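PDB 5EYN: fructokinase from Vibrio cholerae serotype O1, which catalyses the ATP-dependent phosphorylation of fructose, as a member of the PfkB family of carbohydrate kinases. Local coordinates for residues Met191-Glu204 against Ile223-Leu235. Sequence-based numbering, arbitrary orientation.
Sequences MRAVGLADVVKFSE and IADFQIPLVVVTL. With ADP (adenosine-5'-diphosphate), chain E.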
loop_
_atom_site.group_PDB
_atom_site.type_symbol
_atom_site.label_atom_id
_atom_site.label_comp_id
_atom_site.label_asym_id
_atom_site.label_seq_id
_atom_site.Cartn_x
_atom_site.Cartn_y
_atom_site.Cartn_z
ATOM N N MET A 191 16.575 -22.805 -1.225
ATOM C CA MET A 191 17.545 -23.774 -1.709
ATOM C C MET A 191 16.872 -24.982 -2.354
ATOM O O MET A 191 17.447 -25.592 -3.251
ATOM C CB MET A 191 18.510 -24.190 -0.602
ATOM C CG MET A 191 19.409 -23.042 -0.165
ATOM S SD MET A 191 20.261 -22.185 -1.508
ATOM C CE MET A 191 21.465 -23.415 -1.967
ATOM N N ARG A 192 15.658 -25.321 -1.927
ATOM C CA ARG A 192 14.891 -26.360 -2.609
ATOM C C ARG A 192 14.647 -25.971 -4.066
ATOM O O ARG A 192 14.786 -26.804 -4.961
ATOM C CB ARG A 192 13.563 -26.603 -1.886
ATOM C CG ARG A 192 12.697 -27.699 -2.496
ATOM C CD ARG A 192 11.346 -27.787 -1.791
ATOM N NE ARG A 192 10.388 -28.524 -2.596
ATOM C CZ ARG A 192 9.076 -28.523 -2.414
ATOM N NH1 ARG A 192 8.536 -27.824 -1.434
ATOM N NH2 ARG A 192 8.305 -29.240 -3.223
ATOM N N ALA A 193 14.298 -24.711 -4.316
ATOM C CA ALA A 193 14.098 -24.241 -5.678
ATOM C C ALA A 193 15.417 -24.199 -6.450
ATOM O O ALA A 193 15.451 -24.525 -7.633
ATOM C CB ALA A 193 13.442 -22.875 -5.675
ATOM N N VAL A 194 16.498 -23.776 -5.806
ATOM C CA VAL A 194 17.802 -23.789 -6.461
ATOM C C VAL A 194 18.110 -25.193 -7.014
ATOM O O VAL A 194 18.659 -25.337 -8.108
ATOM C CB VAL A 194 18.912 -23.332 -5.492
ATOM C CG1 VAL A 194 20.293 -23.600 -6.062
ATOM C CG2 VAL A 194 18.750 -21.845 -5.175
ATOM N N GLY A 195 17.735 -26.216 -6.254
ATOM C CA GLY A 195 17.950 -27.593 -6.665
ATOM C C GLY A 195 17.098 -28.077 -7.821
ATOM O O GLY A 195 17.359 -29.149 -8.374
ATOM N N LEU A 196 16.095 -27.295 -8.209
ATOM C CA LEU A 196 15.212 -27.687 -9.306
ATOM C C LEU A 196 15.555 -26.965 -10.614
ATOM O O LEU A 196 15.061 -27.327 -11.682
ATOM C CB LEU A 196 13.767 -27.361 -8.948
ATOM C CG LEU A 196 13.210 -28.166 -7.777
ATOM C CD1 LEU A 196 11.892 -27.596 -7.297
ATOM C CD2 LEU A 196 13.033 -29.639 -8.155
ATOM N N ALA A 197 16.406 -25.948 -10.553
ATOM C CA ALA A 197 16.560 -25.031 -11.664
ATOM C C ALA A 197 17.664 -25.454 -12.630
ATOM O O ALA A 197 18.661 -26.063 -12.243
ATOM C CB ALA A 197 16.825 -23.636 -11.121
ATOM N N ASP A 198 17.465 -25.122 -13.900
ATOM C CA ASP A 198 18.513 -25.211 -14.906
ATOM C C ASP A 198 19.467 -24.030 -14.867
ATOM O O ASP A 198 20.660 -24.179 -15.134
ATOM C CB ASP A 198 17.869 -25.289 -16.283
ATOM C CG ASP A 198 17.065 -26.538 -16.463
ATOM O OD1 ASP A 198 17.698 -27.593 -16.702
ATOM O OD2 ASP A 198 15.822 -26.474 -16.374
ATOM N N VAL A 199 18.917 -22.860 -14.552
ATOM C CA VAL A 199 19.680 -21.624 -14.476
ATOM C C VAL A 199 19.360 -20.943 -13.160
ATOM O O VAL A 199 18.182 -20.798 -12.816
ATOM C CB VAL A 199 19.275 -20.675 -15.618
ATOM C CG1 VAL A 199 20.015 -19.339 -15.537
ATOM C CG2 VAL A 199 19.529 -21.310 -16.970
ATOM N N VAL A 200 20.387 -20.535 -12.417
ATOM C CA VAL A 200 20.161 -19.778 -11.198
ATOM C C VAL A 200 21.044 -18.540 -11.262
ATOM O O VAL A 200 22.235 -18.635 -11.583
ATOM C CB VAL A 200 20.494 -20.592 -9.935
ATOM C CG1 VAL A 200 20.190 -19.775 -8.687
ATOM C CG2 VAL A 200 19.734 -21.897 -9.936
ATOM N N LYS A 201 20.442 -17.391 -10.974
ATOM C CA LYS A 201 21.143 -16.115 -10.910
ATOM C C LYS A 201 21.072 -15.620 -9.475
ATOM O O LYS A 201 19.986 -15.560 -8.893
ATOM C CB LYS A 201 20.502 -15.109 -11.862
ATOM C CG LYS A 201 21.164 -13.724 -11.863
ATOM C CD LYS A 201 20.659 -12.834 -10.714
ATOM C CE LYS A 201 20.796 -11.360 -10.960
ATOM N NZ LYS A 201 19.954 -10.582 -10.030
ATOM N N PHE A 202 22.242 -15.307 -8.927
ATOM C CA PHE A 202 22.377 -14.743 -7.594
ATOM C C PHE A 202 23.073 -13.408 -7.727
ATOM O O PHE A 202 23.944 -13.266 -8.569
ATOM C CB PHE A 202 23.327 -15.567 -6.713
ATOM C CG PHE A 202 22.954 -17.012 -6.500
ATOM C CD1 PHE A 202 22.139 -17.382 -5.448
ATOM C CD2 PHE A 202 23.519 -17.995 -7.279
ATOM C CE1 PHE A 202 21.852 -18.710 -5.203
ATOM C CE2 PHE A 202 23.243 -19.333 -7.032
ATOM C CZ PHE A 202 22.400 -19.685 -5.998
ATOM N N SER A 203 22.781 -12.461 -6.847
ATOM C CA SER A 203 23.754 -11.422 -6.593
ATOM C C SER A 203 24.827 -12.037 -5.704
ATOM O O SER A 203 24.610 -13.069 -5.055
ATOM C CB SER A 203 23.134 -10.224 -5.889
ATOM O OG SER A 203 22.888 -10.553 -4.540
ATOM N N GLU A 204 25.989 -11.402 -5.666
ATOM C CA GLU A 204 27.079 -11.872 -4.822
ATOM C C GLU A 204 26.594 -12.001 -3.381
ATOM O O GLU A 204 26.877 -12.980 -2.692
ATOM C CB GLU A 204 28.253 -10.888 -4.916
ATOM C CG GLU A 204 29.433 -11.197 -4.026
ATOM C CD GLU A 204 30.604 -10.256 -4.276
ATOM O OE1 GLU A 204 30.511 -9.414 -5.201
ATOM O OE2 GLU A 204 31.612 -10.365 -3.551
ATOM N N ILE A 223 27.419 -24.921 -3.408
ATOM C CA ILE A 223 26.310 -25.380 -4.235
ATOM C C ILE A 223 26.752 -26.360 -5.324
ATOM O O ILE A 223 25.957 -26.738 -6.179
ATOM C CB ILE A 223 25.522 -24.199 -4.865
ATOM C CG1 ILE A 223 26.406 -23.367 -5.801
ATOM C CG2 ILE A 223 24.911 -23.329 -3.767
ATOM C CD1 ILE A 223 25.636 -22.260 -6.549
ATOM N N ALA A 224 28.008 -26.790 -5.287
ATOM C CA ALA A 224 28.534 -27.661 -6.342
ATOM C C ALA A 224 27.720 -28.944 -6.504
ATOM O O ALA A 224 27.474 -29.397 -7.625
ATOM C CB ALA A 224 29.986 -28.002 -6.069
ATOM N N ASP A 225 27.309 -29.544 -5.395
ATOM C CA ASP A 225 26.636 -30.834 -5.477
ATOM C C ASP A 225 25.225 -30.739 -6.048
ATOM O O ASP A 225 24.573 -31.756 -6.272
ATOM C CB ASP A 225 26.636 -31.518 -4.112
ATOM C CG ASP A 225 28.022 -31.930 -3.688
ATOM O OD1 ASP A 225 28.782 -32.404 -4.560
ATOM O OD2 ASP A 225 28.358 -31.768 -2.495
ATOM N N PHE A 226 24.767 -29.519 -6.299
ATOM C CA PHE A 226 23.486 -29.298 -6.959
ATOM C C PHE A 226 23.604 -29.581 -8.463
ATOM O O PHE A 226 22.601 -29.810 -9.138
ATOM C CB PHE A 226 23.005 -27.865 -6.711
ATOM C CG PHE A 226 22.562 -27.598 -5.290
ATOM C CD1 PHE A 226 21.255 -27.241 -5.021
ATOM C CD2 PHE A 226 23.451 -27.697 -4.225
ATOM C CE1 PHE A 226 20.834 -26.994 -3.723
ATOM C CE2 PHE A 226 23.032 -27.448 -2.920
ATOM C CZ PHE A 226 21.722 -27.093 -2.674
ATOM N N GLN A 227 24.829 -29.594 -8.983
ATOM C CA GLN A 227 25.072 -29.809 -10.414
ATOM C C GLN A 227 24.132 -28.917 -11.239
ATOM O O GLN A 227 23.480 -29.373 -12.176
ATOM C CB GLN A 227 24.940 -31.297 -10.809
ATOM C CG GLN A 227 26.072 -32.225 -10.298
ATOM C CD GLN A 227 27.352 -32.215 -11.156
ATOM O OE1 GLN A 227 27.377 -31.702 -12.287
ATOM N NE2 GLN A 227 28.427 -32.789 -10.608
ATOM N N ILE A 228 24.069 -27.639 -10.867
ATOM C CA ILE A 228 23.277 -26.658 -11.594
ATOM C C ILE A 228 23.963 -26.380 -12.926
ATOM O O ILE A 228 25.140 -26.057 -12.962
ATOM C CB ILE A 228 23.153 -25.328 -10.811
ATOM C CG1 ILE A 228 22.577 -25.555 -9.409
ATOM C CG2 ILE A 228 22.275 -24.351 -11.541
ATOM C CD1 ILE A 228 22.853 -24.411 -8.482
ATOM N N PRO A 229 23.234 -26.525 -14.035
ATOM C CA PRO A 229 23.855 -26.368 -15.352
ATOM C C PRO A 229 24.469 -24.983 -15.574
ATOM O O PRO A 229 25.567 -24.891 -16.117
ATOM C CB PRO A 229 22.694 -26.627 -16.312
ATOM C CG PRO A 229 21.792 -27.526 -15.558
ATOM C CD PRO A 229 21.863 -27.047 -14.141
ATOM N N LEU A 230 23.781 -23.935 -15.140
ATOM C CA LEU A 230 24.287 -22.586 -15.305
ATOM C C LEU A 230 23.986 -21.751 -14.083
ATOM O O LEU A 230 22.831 -21.589 -13.706
ATOM C CB LEU A 230 23.657 -21.929 -16.526
ATOM C CG LEU A 230 23.941 -20.439 -16.734
ATOM C CD1 LEU A 230 25.442 -20.159 -16.822
ATOM C CD2 LEU A 230 23.236 -19.950 -17.980
ATOM N N VAL A 231 25.040 -21.224 -13.469
ATOM C CA VAL A 231 24.916 -20.293 -12.360
ATOM C C VAL A 231 25.557 -18.995 -12.805
ATOM O O VAL A 231 26.658 -18.980 -13.361
ATOM C CB VAL A 231 25.621 -20.808 -11.085
ATOM C CG1 VAL A 231 25.699 -19.726 -10.032
ATOM C CG2 VAL A 231 24.896 -22.016 -10.519
ATOM N N VAL A 232 24.855 -17.897 -12.568
ATOM C CA VAL A 232 25.394 -16.590 -12.844
ATOM C C VAL A 232 25.354 -15.810 -11.542
ATOM O O VAL A 232 24.341 -15.814 -10.851
ATOM C CB VAL A 232 24.577 -15.879 -13.914
ATOM C CG1 VAL A 232 25.142 -14.496 -14.165
ATOM C CG2 VAL A 232 24.567 -16.693 -15.182
ATOM N N VAL A 233 26.468 -15.183 -11.189
ATOM C CA VAL A 233 26.536 -14.350 -10.007
ATOM C C VAL A 233 26.801 -12.937 -10.483
ATOM O O VAL A 233 27.862 -12.656 -11.057
ATOM C CB VAL A 233 27.670 -14.780 -9.050
ATOM C CG1 VAL A 233 27.615 -13.950 -7.766
ATOM C CG2 VAL A 233 27.584 -16.269 -8.748
ATOM N N THR A 234 25.846 -12.041 -10.260
ATOM C CA THR A 234 26.033 -10.666 -10.683
ATOM C C THR A 234 26.948 -9.934 -9.713
ATOM O O THR A 234 26.920 -10.160 -8.496
ATOM C CB THR A 234 24.696 -9.929 -10.857
ATOM O OG1 THR A 234 23.959 -9.969 -9.635
ATOM C CG2 THR A 234 23.874 -10.575 -11.969
ATOM N N LEU A 235 27.743 -9.040 -10.284
ATOM C CA LEU A 235 28.803 -8.353 -9.576
ATOM C C LEU A 235 28.651 -6.836 -9.730
ATOM O O LEU A 235 29.638 -6.117 -9.738
ATOM C CB LEU A 235 30.153 -8.779 -10.155
ATOM C CG LEU A 235 30.406 -10.284 -10.273
ATOM C CD1 LEU A 235 31.694 -10.532 -11.039
ATOM C CD2 LEU A 235 30.464 -10.910 -8.902
HETATM P PB ADP E . 19.302 -5.000 -9.126
HETATM O O1B ADP E . 18.040 -5.019 -9.947
HETATM O O2B ADP E . 19.184 -5.941 -7.948
HETATM O O3B ADP E . 19.530 -3.593 -8.632
HETATM P PA ADP E . 22.026 -5.211 -9.673
HETATM O O1A ADP E . 22.070 -3.740 -9.293
HETATM O O2A ADP E . 22.314 -6.003 -8.418
HETATM O O3A ADP E . 20.513 -5.450 -10.057
HETATM O "O5'" ADP E . 23.127 -5.608 -10.767
HETATM C "C5'" ADP E . 22.863 -6.549 -11.747
HETATM C "C4'" ADP E . 23.520 -6.304 -13.085
HETATM O "O4'" ADP E . 23.226 -5.002 -13.537
HETATM C "C3'" ADP E . 24.999 -6.456 -13.125
HETATM O "O3'" ADP E . 25.369 -7.790 -13.298
HETATM C "C2'" ADP E . 25.345 -5.639 -14.304
HETATM O "O2'" ADP E . 25.078 -6.271 -15.498
HETATM C "C1'" ADP E . 24.382 -4.528 -14.170
HETATM N N9 ADP E . 24.873 -3.405 -13.423
HETATM C C8 ADP E . 24.561 -3.048 -12.164
HETATM N N7 ADP E . 25.195 -1.933 -11.835
HETATM C C5 ADP E . 25.932 -1.537 -12.873
HETATM C C6 ADP E . 26.778 -0.471 -13.133
HETATM N N6 ADP E . 27.043 0.522 -12.141
HETATM N N1 ADP E . 27.365 -0.384 -14.323
HETATM C C2 ADP E . 27.160 -1.283 -15.303
HETATM N N3 ADP E . 26.341 -2.339 -15.092
HETATM C C4 ADP E . 25.733 -2.472 -13.905
HETATM O O HOH W 1 20.086 -29.494 -9.828
#
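The carbonyl oxygen of F202 takes the backbone N-H of T234 at 2.8 Å (O to N) and is also touched by the CA-H of V233. It belongs to a parallel ladder in which V200 and F202 each donate and accept across the strands, while L230 and V232 receive their N-H groups; a weak bond from E204 N to T234 O ends the ladder where the next helix starts. Beside the nucleotide, K201 CE presses on T234 CG2 at 3.3 Å, tight for two carbons. With T234 OG1 between the backbone N and the carbonyl carbon (chi1 57°), the methyl CG2 lies anti to the carbonyl carbon, between this lysine and the ADP ribose, with T234 CB 3.3 Å from ADP O3'. On the other face of the sheet V231 CG1 meets the F202 ring at its edge, 3.9 Å from CE2, and V200 CG1 lies over one face of that ring, toward its rim. I223 CD1 approaches the same CE2 at 3.8 Å. Farther along, I228 CD1 packs on V194 CG1 (3.6 Å), and the F226 ring turns its edge to G195, its CZ 3.8 Å from M191 CE. Strands 199-203 and 230-234 are neighbours in the main sheet of this ribokinase-like fold, between strands 168-172 and 240-244, and helices 204-211 and 216-222, which link them, cover the F202 and V231 face.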